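Side-chain contact in endoribonuclease MazF3 (Mycobacterium tuberculosis, PDB 5UCT), which acts as the toxin of a type II toxin-antitoxin system, an endoribonuclease that cleaves mRNA and 23S rRNA, predominantly within the sequence UUCCU: residues Ile17-Val22 against Thr28-Ala33. Numbering follows the deposited sequence.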
ATOM      1  N   ILE A  17      -9.124   4.076  -4.767  1.00 69.50           N
ATOM      2  CA  ILE A  17      -7.982   4.053  -5.677  1.00 66.62           C
ATOM      3  C   ILE A  17      -6.838   4.837  -5.038  1.00 64.46           C
ATOM      4  O   ILE A  17      -6.866   6.070  -4.995  1.00 67.10           O
ATOM      5  CB  ILE A  17      -8.343   4.625  -7.051  1.00 69.22           C
ATOM      6  CG1 ILE A  17      -9.529   3.867  -7.656  1.00 69.94           C
ATOM      7  CG2 ILE A  17      -7.136   4.579  -7.965  1.00 68.57           C
ATOM      8  CD1 ILE A  17      -9.283   2.385  -7.880  1.00 67.43           C
ATOM      9  N   LEU A  18      -5.828   4.123  -4.540  1.00 61.11           N
ATOM     10  CA  LEU A  18      -4.681   4.790  -3.936  1.00 59.00           C
ATOM     11  C   LEU A  18      -3.715   5.308  -4.992  1.00 61.76           C
ATOM     12  O   LEU A  18      -3.138   6.389  -4.826  1.00 65.50           O
ATOM     13  CB  LEU A  18      -3.962   3.844  -2.977  1.00 53.73           C
ATOM     14  CG  LEU A  18      -4.685   3.560  -1.665  1.00 60.68           C
ATOM     15  CD1 LEU A  18      -3.777   2.796  -0.724  1.00 58.03           C
ATOM     16  CD2 LEU A  18      -5.157   4.860  -1.029  1.00 55.81           C
ATOM     17  N   THR A  19      -3.523   4.551  -6.072  1.00 62.38           N
ATOM     18  CA  THR A  19      -2.663   4.997  -7.159  1.00 64.92           C
ATOM     19  C   THR A  19      -3.124   6.352  -7.678  1.00 73.06           C
ATOM     20  O   THR A  19      -4.324   6.602  -7.828  1.00 75.05           O
ATOM     21  CB  THR A  19      -2.667   3.972  -8.297  1.00 60.68           C
ATOM     22  OG1 THR A  19      -2.305   2.684  -7.785  1.00 56.01           O
ATOM     23  CG2 THR A  19      -1.680   4.375  -9.386  1.00 61.34           C
ATOM     24  N   ARG A  20      -2.160   7.234  -7.932  1.00 77.69           N
ATOM     25  CA  ARG A  20      -2.465   8.557  -8.459  1.00 85.54           C
ATOM     26  C   ARG A  20      -3.192   8.442  -9.791  1.00 93.52           C
ATOM     27  O   ARG A  20      -2.810   7.650 -10.656  1.00 94.87           O
ATOM     28  CB  ARG A  20      -1.172   9.358  -8.618  1.00 88.15           C
ATOM     29  CG  ARG A  20      -0.093   8.654  -9.436  1.00 84.82           C
ATOM     30  CD  ARG A  20       1.279   9.292  -9.271  1.00 83.41           C
ATOM     31  NE  ARG A  20       2.264   8.687 -10.169  1.00 84.44           N
ATOM     32  CZ  ARG A  20       2.885   7.535  -9.935  1.00 84.14           C
ATOM     33  NH1 ARG A  20       2.630   6.853  -8.828  1.00 80.77           N
ATOM     34  NH2 ARG A  20       3.759   7.064 -10.812  1.00 90.37           N
ATOM     35  N   GLU A  21      -4.257   9.233  -9.953  1.00 99.90           N
ATOM     36  CA  GLU A  21      -4.987   9.234 -11.216  1.00107.36           C
ATOM     37  C   GLU A  21      -4.161   9.801 -12.363  1.00110.00           C
ATOM     38  O   GLU A  21      -4.559   9.659 -13.524  1.00113.16           O
ATOM     39  CB  GLU A  21      -6.294  10.016 -11.075  1.00115.26           C
ATOM     40  CG  GLU A  21      -7.321   9.684 -12.151  1.00121.73           C
ATOM     41  CD  GLU A  21      -8.632  10.417 -11.965  1.00127.54           C
ATOM     42  OE1 GLU A  21      -8.831  11.026 -10.895  1.00128.21           O
ATOM     43  OE2 GLU A  21      -9.465  10.381 -12.895  1.00131.69           O
ATOM     44  N   VAL A  22      -3.022  10.428 -12.062  1.00103.69           N
ATOM     45  CA  VAL A  22      -2.157  10.969 -13.105  1.00106.20           C
ATOM     46  C   VAL A  22      -1.659   9.858 -14.023  1.00102.03           C
ATOM     47  O   VAL A  22      -1.621  10.019 -15.249  1.00103.99           O
ATOM     48  CB  VAL A  22      -0.994  11.749 -12.462  1.00108.74           C
ATOM     49  CG1 VAL A  22       0.027  12.157 -13.508  1.00113.53           C
ATOM     50  CG2 VAL A  22      -1.525  12.965 -11.717  1.00112.02           C
ATOM     51  N   THR A  28      -1.024  -1.170 -15.913  1.00 83.21           N
ATOM     52  CA  THR A  28      -1.863  -2.359 -15.929  1.00 79.21           C
ATOM     53  C   THR A  28      -2.311  -2.785 -14.540  1.00 79.35           C
ATOM     54  O   THR A  28      -3.203  -3.633 -14.426  1.00 80.03           O
ATOM     55  CB  THR A  28      -1.127  -3.524 -16.598  1.00 78.06           C
ATOM     56  OG1 THR A  28       0.090  -3.789 -15.889  1.00 74.13           O
ATOM     57  CG2 THR A  28      -0.806  -3.192 -18.043  1.00 82.14           C
ATOM     58  N   ASN A  29      -1.712  -2.231 -13.491  1.00 56.86           N
ATOM     59  CA  ASN A  29      -2.102  -2.505 -12.119  1.00 55.07           C
ATOM     60  C   ASN A  29      -2.479  -1.199 -11.429  1.00 54.97           C
ATOM     61  O   ASN A  29      -2.156  -0.106 -11.900  1.00 57.62           O
ATOM     62  CB  ASN A  29      -0.973  -3.207 -11.352  1.00 55.16           C
ATOM     63  CG  ASN A  29      -0.530  -4.496 -12.020  1.00 59.24           C
ATOM     64  OD1 ASN A  29      -1.347  -5.364 -12.331  1.00 62.68           O
ATOM     65  ND2 ASN A  29       0.770  -4.623 -12.250  1.00 59.00           N
ATOM     66  N   VAL A  30      -3.173  -1.326 -10.302  1.00 52.83           N
ATOM     67  CA  VAL A  30      -3.614  -0.172  -9.526  1.00 50.90           C
ATOM     68  C   VAL A  30      -3.622  -0.559  -8.054  1.00 51.79           C
ATOM     69  O   VAL A  30      -4.085  -1.644  -7.688  1.00 54.64           O
ATOM     70  CB  VAL A  30      -5.003   0.324  -9.991  1.00 49.81           C
ATOM     71  CG1 VAL A  30      -6.007  -0.822 -10.010  1.00 49.33           C
ATOM     72  CG2 VAL A  30      -5.495   1.460  -9.106  1.00 50.51           C
ATOM     73  N   THR A  31      -3.080   0.319  -7.215  1.00 49.51           N
ATOM     74  CA  THR A  31      -3.063   0.100  -5.776  1.00 48.97           C
ATOM     75  C   THR A  31      -4.335   0.679  -5.173  1.00 50.10           C
ATOM     76  O   THR A  31      -4.679   1.838  -5.429  1.00 51.29           O
ATOM     77  CB  THR A  31      -1.830   0.738  -5.136  1.00 46.49           C
ATOM     78  OG1 THR A  31      -0.647   0.209  -5.744  1.00 47.59           O
ATOM     79  CG2 THR A  31      -1.790   0.446  -3.645  1.00 45.04           C
ATOM     80  N   VAL A  32      -5.035  -0.133  -4.381  1.00 50.18           N
ATOM     81  CA  VAL A  32      -6.333   0.231  -3.834  1.00 51.65           C
ATOM     82  C   VAL A  32      -6.345  -0.022  -2.332  1.00 53.30           C
ATOM     83  O   VAL A  32      -5.508  -0.749  -1.793  1.00 53.16           O
ATOM     84  CB  VAL A  32      -7.485  -0.542  -4.511  1.00 53.37           C
ATOM     85  CG1 VAL A  32      -7.507  -0.267  -6.007  1.00 52.84           C
ATOM     86  CG2 VAL A  32      -7.352  -2.032  -4.244  1.00 54.29           C
ATOM     87  N   ALA A  33      -7.313   0.598  -1.659  1.00 55.05           N
ATOM     88  CA  ALA A  33      -7.569   0.365  -0.243  1.00 55.76           C
ATOM     89  C   ALA A  33      -9.001  -0.120  -0.082  1.00 56.34           C
ATOM     90  O   ALA A  33      -9.936   0.584  -0.499  1.00 57.41           O
ATOM     91  CB  ALA A  33      -7.335   1.633   0.583  1.00 58.02           C
TER
HETATM   92  O   HOH W   1       0.214   2.107  -7.968  1.00 58.34           O
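With chi1 of -55°, Thr19 holds OG1 beside its own backbone N and anti to its carbonyl carbon, a rotation that turns the hydroxyl onto the backbone of Thr31. There OG1 accepts a nearly straight hydrogen bond from Thr31 N at 2.6 Å. Thr31 O in turn receives two donors from the other segment, Leu18 N at 2.7 Å with a bent N-H...O angle of 131°, and Thr19 N at 3.0 Å. One residue of strand 29-36 is thus gripped through both its amide and its carbonyl just where strand 12-17 ends, a side-chain oxygen standing in for a backbone acceptor as the chain turns away. A water accepts from Thr19 OG1 and from Thr31 OG1, the latter also hydrogen-bonded to Thr67 OG1. Ile17, in a non-hydrogen-bonded antiparallel pair with Val32, lays CD1 against Val32 CG1 and its CG2 branch against Val30 CG2, both at 3.7 Å. Leu18 CD1 meets Ala33 CB at 4.0 Å, while the same side chain packs on Leu88 and Ile92 of helix 85-96 and on Phe96 of the second subunit. The buried amide and carbonyl of Thr31 are therefore satisfied after pairing with strand 12-17 has ended, and their bonds tie the departing loop to the antiparallel sheet.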